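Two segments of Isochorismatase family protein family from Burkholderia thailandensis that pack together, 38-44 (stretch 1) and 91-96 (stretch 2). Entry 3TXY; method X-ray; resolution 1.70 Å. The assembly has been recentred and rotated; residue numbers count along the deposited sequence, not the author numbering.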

ATOM      1  N   VAL A  38      19.438  11.957   0.249  1.00 13.97           N
ATOM      2  CA  VAL A  38      18.123  11.837   0.878  1.00 13.27           C
ATOM      3  C   VAL A  38      18.232  12.205   2.351  1.00 13.15           C
ATOM      4  O   VAL A  38      17.395  12.925   2.879  1.00 13.14           O
ATOM      5  CB  VAL A  38      17.538  10.419   0.735  1.00 12.82           C
ATOM      6  CG1 VAL A  38      16.266  10.289   1.544  1.00 12.44           C
ATOM      7  CG2 VAL A  38      17.312  10.088  -0.732  1.00 12.62           C
ATOM      8  N   VAL A  39      19.282  11.716   3.002  1.00 13.14           N
ATOM      9  CA  VAL A  39      19.570  12.067   4.392  1.00 13.34           C
ATOM     10  C   VAL A  39      19.756  13.578   4.541  1.00 13.58           C
ATOM     11  O   VAL A  39      19.147  14.198   5.405  1.00 13.14           O
ATOM     12  CB  VAL A  39      20.804  11.302   4.934  1.00 13.60           C
ATOM     13  CG1 VAL A  39      21.231  11.853   6.305  1.00 13.87           C
ATOM     14  CG2 VAL A  39      20.502   9.810   5.030  1.00 13.45           C
ATOM     15  N   ALA A  40      20.562  14.179   3.670  1.00 14.28           N
ATOM     16  CA  ALA A  40      20.859  15.622   3.776  1.00 14.95           C
ATOM     17  C   ALA A  40      19.602  16.460   3.609  1.00 15.20           C
ATOM     18  O   ALA A  40      19.348  17.390   4.370  1.00 15.26           O
ATOM     19  CB  ALA A  40      21.883  16.032   2.733  1.00 15.66           C
ATOM     20  N   LYS A  41      18.813  16.116   2.595  1.00 15.35           N
ATOM     21  CA  LYS A  41      17.590  16.860   2.296  1.00 15.78           C
ATOM     22  C   LYS A  41      16.614  16.771   3.447  1.00 14.97           C
ATOM     23  O   LYS A  41      15.933  17.744   3.799  1.00 14.78           O
ATOM     24  CB  LYS A  41      16.933  16.243   1.085  1.00 16.97           C
ATOM     25  CG  LYS A  41      16.107  17.195   0.295  1.00 18.37           C
ATOM     26  CD  LYS A  41      17.002  17.925  -0.677  1.00 20.23           C
ATOM     27  CE  LYS A  41      17.116  19.372  -0.320  1.00 21.24           C
ATOM     28  NZ  LYS A  41      17.923  20.005  -1.401  1.00 22.93           N
ATOM     29  N   THR A  42      16.533  15.581   4.032  1.00 14.05           N
ATOM     30  CA  THR A  42      15.617  15.332   5.136  1.00 13.57           C
ATOM     31  C   THR A  42      16.024  16.158   6.364  1.00 13.83           C
ATOM     32  O   THR A  42      15.171  16.762   7.020  1.00 13.54           O
ATOM     33  CB  THR A  42      15.579  13.832   5.486  1.00 13.27           C
ATOM     34  OG1 THR A  42      15.036  13.102   4.365  1.00 12.83           O
ATOM     35  CG2 THR A  42      14.715  13.587   6.705  1.00 13.05           C
ATOM     36  N   ALA A  43      17.320  16.194   6.655  1.00 14.11           N
ATOM     37  CA  ALA A  43      17.820  17.006   7.760  1.00 14.64           C
ATOM     38  C   ALA A  43      17.468  18.491   7.572  1.00 15.14           C
ATOM     39  O   ALA A  43      17.019  19.142   8.511  1.00 15.20           O
ATOM     40  CB  ALA A  43      19.320  16.819   7.926  1.00 15.16           C
ATOM     41  N   GLU A  44      17.634  19.000   6.355  1.00 15.42           N
ATOM     42  CA  GLU A  44      17.304  20.393   6.041  1.00 16.39           C
ATOM     43  C   GLU A  44      15.841  20.672   6.291  1.00 15.63           C
ATOM     44  O   GLU A  44      15.479  21.692   6.868  1.00 15.46           O
ATOM     45  CB  GLU A  44      17.613  20.731   4.577  1.00 17.49           C
ATOM     46  CG  GLU A  44      19.086  20.827   4.204  1.00 18.97           C
ATOM     47  CD  GLU A  44      19.280  20.890   2.689  1.00 20.30           C
ATOM     48  OE1 GLU A  44      18.442  21.527   2.002  1.00 21.23           O
ATOM     49  OE2 GLU A  44      20.249  20.271   2.178  1.00 22.29           O
ATOM     50  N   PHE A  91      20.185   5.041  13.120  1.00 14.18           N
ATOM     51  CA  PHE A  91      20.005   6.152  12.179  1.00 14.14           C
ATOM     52  C   PHE A  91      21.346   6.638  11.640  1.00 14.74           C
ATOM     53  O   PHE A  91      22.371   6.621  12.345  1.00 15.34           O
ATOM     54  CB  PHE A  91      19.236   7.308  12.825  1.00 13.91           C
ATOM     55  CG  PHE A  91      17.803   6.987  13.094  1.00 13.63           C
ATOM     56  CD1 PHE A  91      16.910   6.864  12.043  1.00 13.12           C
ATOM     57  CD2 PHE A  91      17.342   6.793  14.388  1.00 13.72           C
ATOM     58  CE1 PHE A  91      15.579   6.545  12.280  1.00 12.81           C
ATOM     59  CE2 PHE A  91      16.004   6.499  14.635  1.00 13.52           C
ATOM     60  CZ  PHE A  91      15.129   6.368  13.574  1.00 12.98           C
ATOM     61  N   ALA A  92      21.333   7.046  10.377  1.00 14.93           N
ATOM     62  CA  ALA A  92      22.505   7.666   9.766  1.00 15.58           C
ATOM     63  C   ALA A  92      22.921   8.873  10.617  1.00 16.16           C
ATOM     64  O   ALA A  92      22.097   9.742  10.887  1.00 16.34           O
ATOM     65  CB  ALA A  92      22.156   8.110   8.356  1.00 15.34           C
ATOM     66  N   PRO A  93      24.201   8.943  11.051  1.00 16.93           N
ATOM     67  CA  PRO A  93      24.628  10.109  11.856  1.00 17.10           C
ATOM     68  C   PRO A  93      24.305  11.474  11.222  1.00 16.74           C
ATOM     69  O   PRO A  93      23.936  12.406  11.938  1.00 16.69           O
ATOM     70  CB  PRO A  93      26.139   9.915  11.994  1.00 18.00           C
ATOM     71  CG  PRO A  93      26.354   8.446  11.831  1.00 18.04           C
ATOM     72  CD  PRO A  93      25.273   7.946  10.902  1.00 17.45           C
ATOM     73  N   ALA A  94      24.403  11.595   9.898  1.00 16.38           N
ATOM     74  CA  ALA A  94      24.125  12.875   9.242  1.00 16.25           C
ATOM     75  C   ALA A  94      22.656  13.275   9.299  1.00 15.79           C
ATOM     76  O   ALA A  94      22.317  14.405   8.983  1.00 16.23           O
ATOM     77  CB  ALA A  94      24.622  12.872   7.797  1.00 16.58           C
ATOM     78  N   LEU A  95      21.781  12.358   9.712  1.00 15.48           N
ATOM     79  CA  LEU A  95      20.350  12.674   9.823  1.00 15.24           C
ATOM     80  C   LEU A  95      20.038  13.623  10.975  1.00 15.56           C
ATOM     81  O   LEU A  95      19.017  14.287  10.956  1.00 15.82           O
ATOM     82  CB  LEU A  95      19.539  11.386   9.978  1.00 14.88           C
ATOM     83  CG  LEU A  95      18.028  11.482   9.778  1.00 14.73           C
ATOM     84  CD1 LEU A  95      17.685  11.924   8.360  1.00 14.69           C
ATOM     85  CD2 LEU A  95      17.416  10.113  10.079  1.00 14.13           C
ATOM     86  N   GLY A  96      20.921  13.681  11.971  1.00 15.97           N
ATOM     87  CA  GLY A  96      20.769  14.582  13.107  1.00 16.56           C
ATOM     88  C   GLY A  96      19.581  14.308  14.002  1.00 16.96           C
ATOM     89  O   GLY A  96      18.935  15.249  14.483  1.00 17.53           O
TER

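Two segments distant in sequence can be joined by van der Waals contact without any hydrogen bond between them. The packing of residues 38–44 against residues 91–96 is a compact example. The first stretch is a length of helix and the second a loop enclosing a short 3-10 segment; no hydrogen bond or salt bridge passes between them, and the 241 Å² buried, both sides summed, comes from van der Waals contact. Val-39 and Leu-95, both buried, are the residues most covered by the opposing stretch, at 74 and 67 Å², and their branched apolar side chains suit such a place. Val-39, Thr-42 and Ala-43 direct their CA-to-CB bonds toward the loop, as expected for positions three and four apart on a helix.

Along the second stretch, Phe-91 lies out of reach, and contact begins at Ala-92. Its CB points toward the helix and sits 4.1 Å from CG2 of Val-39. Ala-92 O accepts a hydrogen bond from Leu-95 N at 2.9 Å, which helps to fold the turn. Pro-93, exposed, points its CA-to-CB bond away from the helix; its phi of -52° suits the 3-10 segment that starts here.

Ala-94 turns its CB back toward the helix, 3.8 Å from Val-39 CG1. The same CG1 lies 3.6 Å from Ala-94 C and 3.5 Å from Leu-95 N, so the valine, with chi1 in the t well, packs against backbone as well as side chains. Because Leu-95 N is already bonded within the turn, an apolar methyl can lie beside it without leaving it unpaired.

Leu-95 shows how a side chain can recover a contact that its CA-to-CB bond does not favour. That bond runs sideways, but the t,p rotamer brings the end nearer, placing CD1 3.8 Å from Thr-42 CG2, while its CB remains 4.1 Å from Val-39 CG1. Thr-42 suits this buried place because its two branches differ in character: with chi1 in the m well, CG2 meets the leucine, and OG1 donates a hydrogen bond to Val-38 O at 2.8 Å, returning the hydroxyl to its own helix. The nearest CA atoms across the two stretches belong to Leu-95 and Ala-43, 5.4 Å apart, an approach compatible with the small alanine side chain. Ala-43 CB lies 4.0 Å from Ala-94 O and 4.0 Å from Leu-95 O.

At Gly-96 direct contact has ended. Its phi of 65° is a conformation that favours glycine, and its N donates to Pro-93 O at 3.3 Å.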